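Local coordinates for uricase (Bacillus fastidiosus, PDB 4R8X) that catalyses the oxidation of urate by molecular oxygen to 5-hydroxyisourate, the first step from urate to (S)-allantoin in purine breakdown, at the interface of chains A and B. Coordinates in Å, arbitrary orientation; residue numbers count along the deposited sequence, not the author numbering. Chains: chain A/B, Uricase.

The interface of chains A and B. Residues chain A 141, 170-172, 199, 274; chain B 116, 118, 136-138, 140.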
loop_
_atom_site.group_PDB
_atom_site.type_symbol
_atom_site.label_atom_id
_atom_site.label_comp_id
_atom_site.label_asym_id
_atom_site.label_seq_id
_atom_site.Cartn_x
_atom_site.Cartn_y
_atom_site.Cartn_z
ATOM N N ASN A 141 2.216 11.081 8.927
ATOM C CA ASN A 141 2.792 12.174 8.131
ATOM C C ASN A 141 4.321 12.103 8.096
ATOM O O ASN A 141 4.889 11.007 8.097
ATOM C CB ASN A 141 2.234 13.523 8.599
ATOM C CG ASN A 141 0.724 13.625 8.356
ATOM O OD1 ASN A 141 0.220 13.065 7.384
ATOM N ND2 ASN A 141 0.009 14.315 9.242
ATOM N N GLN A 170 4.558 16.556 2.839
ATOM C CA GLN A 170 3.663 16.787 1.708
ATOM C C GLN A 170 2.895 18.077 1.912
ATOM O O GLN A 170 2.079 18.187 2.829
ATOM C CB GLN A 170 2.706 15.608 1.505
ATOM C CG GLN A 170 3.410 14.293 1.240
ATOM C CD GLN A 170 2.458 13.133 0.950
ATOM O OE1 GLN A 170 1.264 13.321 0.678
ATOM N NE2 GLN A 170 2.989 11.925 1.003
ATOM N N LEU A 171 3.177 19.059 1.065
ATOM C CA LEU A 171 2.603 20.387 1.227
ATOM C C LEU A 171 2.005 20.856 -0.082
ATOM O O LEU A 171 2.549 20.590 -1.147
ATOM C CB LEU A 171 3.671 21.392 1.660
ATOM C CG LEU A 171 4.361 21.117 2.996
ATOM C CD1 LEU A 171 5.470 22.122 3.225
ATOM C CD2 LEU A 171 3.362 21.152 4.142
ATOM N N ILE A 172 0.878 21.545 0.011
ATOM C CA ILE A 172 0.285 22.195 -1.145
ATOM C C ILE A 172 0.349 23.693 -0.923
ATOM O O ILE A 172 0.149 24.178 0.192
ATOM C CB ILE A 172 -1.195 21.776 -1.348
ATOM C CG1 ILE A 172 -1.757 22.387 -2.631
ATOM C CG2 ILE A 172 -2.063 22.193 -0.165
ATOM C CD1 ILE A 172 -1.362 21.659 -3.875
ATOM N N TYR A 199 1.978 21.073 -5.533
ATOM C CA TYR A 199 1.935 20.053 -4.488
ATOM C C TYR A 199 3.295 19.403 -4.480
ATOM O O TYR A 199 3.701 18.814 -5.481
ATOM C CB TYR A 199 0.872 18.998 -4.815
ATOM C CG TYR A 199 0.567 17.956 -3.732
ATOM C CD1 TYR A 199 1.568 17.142 -3.191
ATOM C CD2 TYR A 199 -0.734 17.749 -3.304
ATOM C CE1 TYR A 199 1.279 16.189 -2.225
ATOM C CE2 TYR A 199 -1.025 16.809 -2.341
ATOM C CZ TYR A 199 -0.022 16.032 -1.806
ATOM O OH TYR A 199 -0.337 15.087 -0.855
ATOM N N TRP A 274 -2.046 19.872 -9.700
ATOM C CA TRP A 274 -3.426 19.395 -9.807
ATOM C C TRP A 274 -3.953 19.836 -11.156
ATOM O O TRP A 274 -3.589 20.901 -11.660
ATOM C CB TRP A 274 -4.311 20.007 -8.719
ATOM C CG TRP A 274 -4.222 19.363 -7.369
ATOM C CD1 TRP A 274 -3.610 18.190 -7.054
ATOM C CD2 TRP A 274 -4.790 19.862 -6.151
ATOM N NE1 TRP A 274 -3.751 17.929 -5.709
ATOM C CE2 TRP A 274 -4.469 18.944 -5.133
ATOM C CE3 TRP A 274 -5.525 21.006 -5.822
ATOM C CZ2 TRP A 274 -4.873 19.125 -3.812
ATOM C CZ3 TRP A 274 -5.920 21.186 -4.509
ATOM C CH2 TRP A 274 -5.592 20.251 -3.520
ATOM N N TYR B 116 -10.284 14.316 1.551
ATOM C CA TYR B 116 -8.882 14.459 1.177
ATOM C C TYR B 116 -8.363 15.551 2.106
ATOM O O TYR B 116 -8.494 16.749 1.829
ATOM C CB TYR B 116 -8.810 14.860 -0.294
ATOM C CG TYR B 116 -7.463 14.728 -0.968
ATOM C CD1 TYR B 116 -7.099 13.562 -1.624
ATOM C CD2 TYR B 116 -6.579 15.801 -1.011
ATOM C CE1 TYR B 116 -5.882 13.454 -2.281
ATOM C CE2 TYR B 116 -5.365 15.702 -1.673
ATOM C CZ TYR B 116 -5.025 14.525 -2.296
ATOM O OH TYR B 116 -3.812 14.427 -2.942
ATOM N N PHE B 118 -6.481 18.066 4.833
ATOM C CA PHE B 118 -5.342 18.969 4.962
ATOM C C PHE B 118 -5.260 19.560 6.369
ATOM O O PHE B 118 -6.279 19.915 6.960
ATOM C CB PHE B 118 -5.432 20.103 3.942
ATOM C CG PHE B 118 -5.061 19.693 2.548
ATOM C CD1 PHE B 118 -6.029 19.292 1.641
ATOM C CD2 PHE B 118 -3.735 19.690 2.154
ATOM C CE1 PHE B 118 -5.674 18.924 0.354
ATOM C CE2 PHE B 118 -3.381 19.304 0.889
ATOM C CZ PHE B 118 -4.347 18.929 -0.014
ATOM N N PHE B 136 -0.666 24.276 3.057
ATOM C CA PHE B 136 -1.300 23.307 3.948
ATOM C C PHE B 136 -0.605 21.958 3.823
ATOM O O PHE B 136 -0.059 21.631 2.767
ATOM C CB PHE B 136 -2.802 23.189 3.630
ATOM C CG PHE B 136 -3.540 24.489 3.757
ATOM C CD1 PHE B 136 -4.004 24.930 4.991
ATOM C CD2 PHE B 136 -3.749 25.287 2.643
ATOM C CE1 PHE B 136 -4.663 26.142 5.111
ATOM C CE2 PHE B 136 -4.408 26.506 2.757
ATOM C CZ PHE B 136 -4.873 26.928 3.993
ATOM N N ARG B 137 -0.595 21.189 4.907
ATOM C CA ARG B 137 -0.048 19.836 4.857
ATOM C C ARG B 137 -1.116 18.834 4.447
ATOM O O ARG B 137 -2.184 18.825 5.038
ATOM C CB ARG B 137 0.489 19.425 6.229
ATOM C CG ARG B 137 0.869 17.951 6.322
ATOM C CD ARG B 137 1.565 17.597 7.639
ATOM N NE ARG B 137 0.694 17.662 8.807
ATOM C CZ ARG B 137 1.092 17.307 10.026
ATOM N NH1 ARG B 137 2.338 16.891 10.209
ATOM N NH2 ARG B 137 0.259 17.373 11.055
ATOM N N LYS B 138 -0.833 17.986 3.461
ATOM C CA LYS B 138 -1.733 16.880 3.175
ATOM C C LYS B 138 -1.636 15.878 4.310
ATOM O O LYS B 138 -0.583 15.277 4.531
ATOM C CB LYS B 138 -1.371 16.166 1.881
ATOM C CG LYS B 138 -2.127 14.856 1.720
ATOM C CD LYS B 138 -3.531 15.131 1.268
ATOM C CE LYS B 138 -4.500 14.005 1.699
ATOM N NZ LYS B 138 -4.011 12.622 1.431
ATOM N N ARG B 140 -2.173 12.390 6.225
ATOM C CA ARG B 140 -2.481 10.972 6.068
ATOM C C ARG B 140 -2.993 10.355 7.363
ATOM O O ARG B 140 -3.023 9.133 7.498
ATOM C CB ARG B 140 -1.277 10.193 5.539
ATOM C CG ARG B 140 -1.016 10.429 4.053
ATOM C CD ARG B 140 -0.203 11.700 3.796
ATOM N NE ARG B 140 1.199 11.490 4.149
ATOM C CZ ARG B 140 2.078 12.448 4.443
ATOM N NH1 ARG B 140 1.727 13.719 4.452
ATOM N NH2 ARG B 140 3.326 12.123 4.745
HETATM O O HOH W 1 -2.833 15.761 -4.946
#
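A:Gln170 lays its side-chain amide flat against the guanidinium of B:Arg140, the two planes 2° apart and CD 3.6 Å from CZ. The glutamine is extended beyond CG, whereas the arginine bends at chi2 and chi3, which brings the guanidinium back to the end of strand 135-138. There its NH1 donates nearly in the guanidinium plane to the backbone O of B:Lys138, which probably limits rotation of the group. On the opposite face lies OD1 of A:Asn141, offset toward the rim, so the guanidinium is held between two amides of chain A. The same OD1 takes the backbone N-H of B:Arg140 on a lone pair, at 2.7 Å and almost straight (175° at H). An alanine in place of B:Arg140 would probably keep that backbone bond but leave the amide of A:Gln170 without its stacking partner and open a gap between it and A:Asn141. The amide nitrogen of A:Asn141 meets a second arginine: ND2 sits over the centre of the B:Arg137 guanidinium, 3.3 Å from CZ.

Strand 161-173 of chain A pairs antiparallel with strand 135-138 of chain B, joining β-structure across the two-fold interface of the uricase assembly. A:Ile172 and B:Phe136 exchange both backbone bonds, and B:Lys138 N donates to A:Gln170 O from above the carbonyl plane. A:Tyr199 crosses B:Lys138 at an angle, its CZ 3.9 Å from the lysine CB, while its phenol OH donates to OE1 of A:Gln170 at 2.8 Å; this bond probably steadies the stacked amide. The lysine then bends away, placing CE over the centre of the B:Tyr116 ring. Farther along, CG2 of A:Ile172 presses on CE2 of B:Phe118, and the rim of A:Trp274 meets the tip of that phenyl ring. A water links the chains here, 2.5 Å from the indole NE1 of A:Trp274 and 2.6 Å from the phenol OH of B:Tyr116.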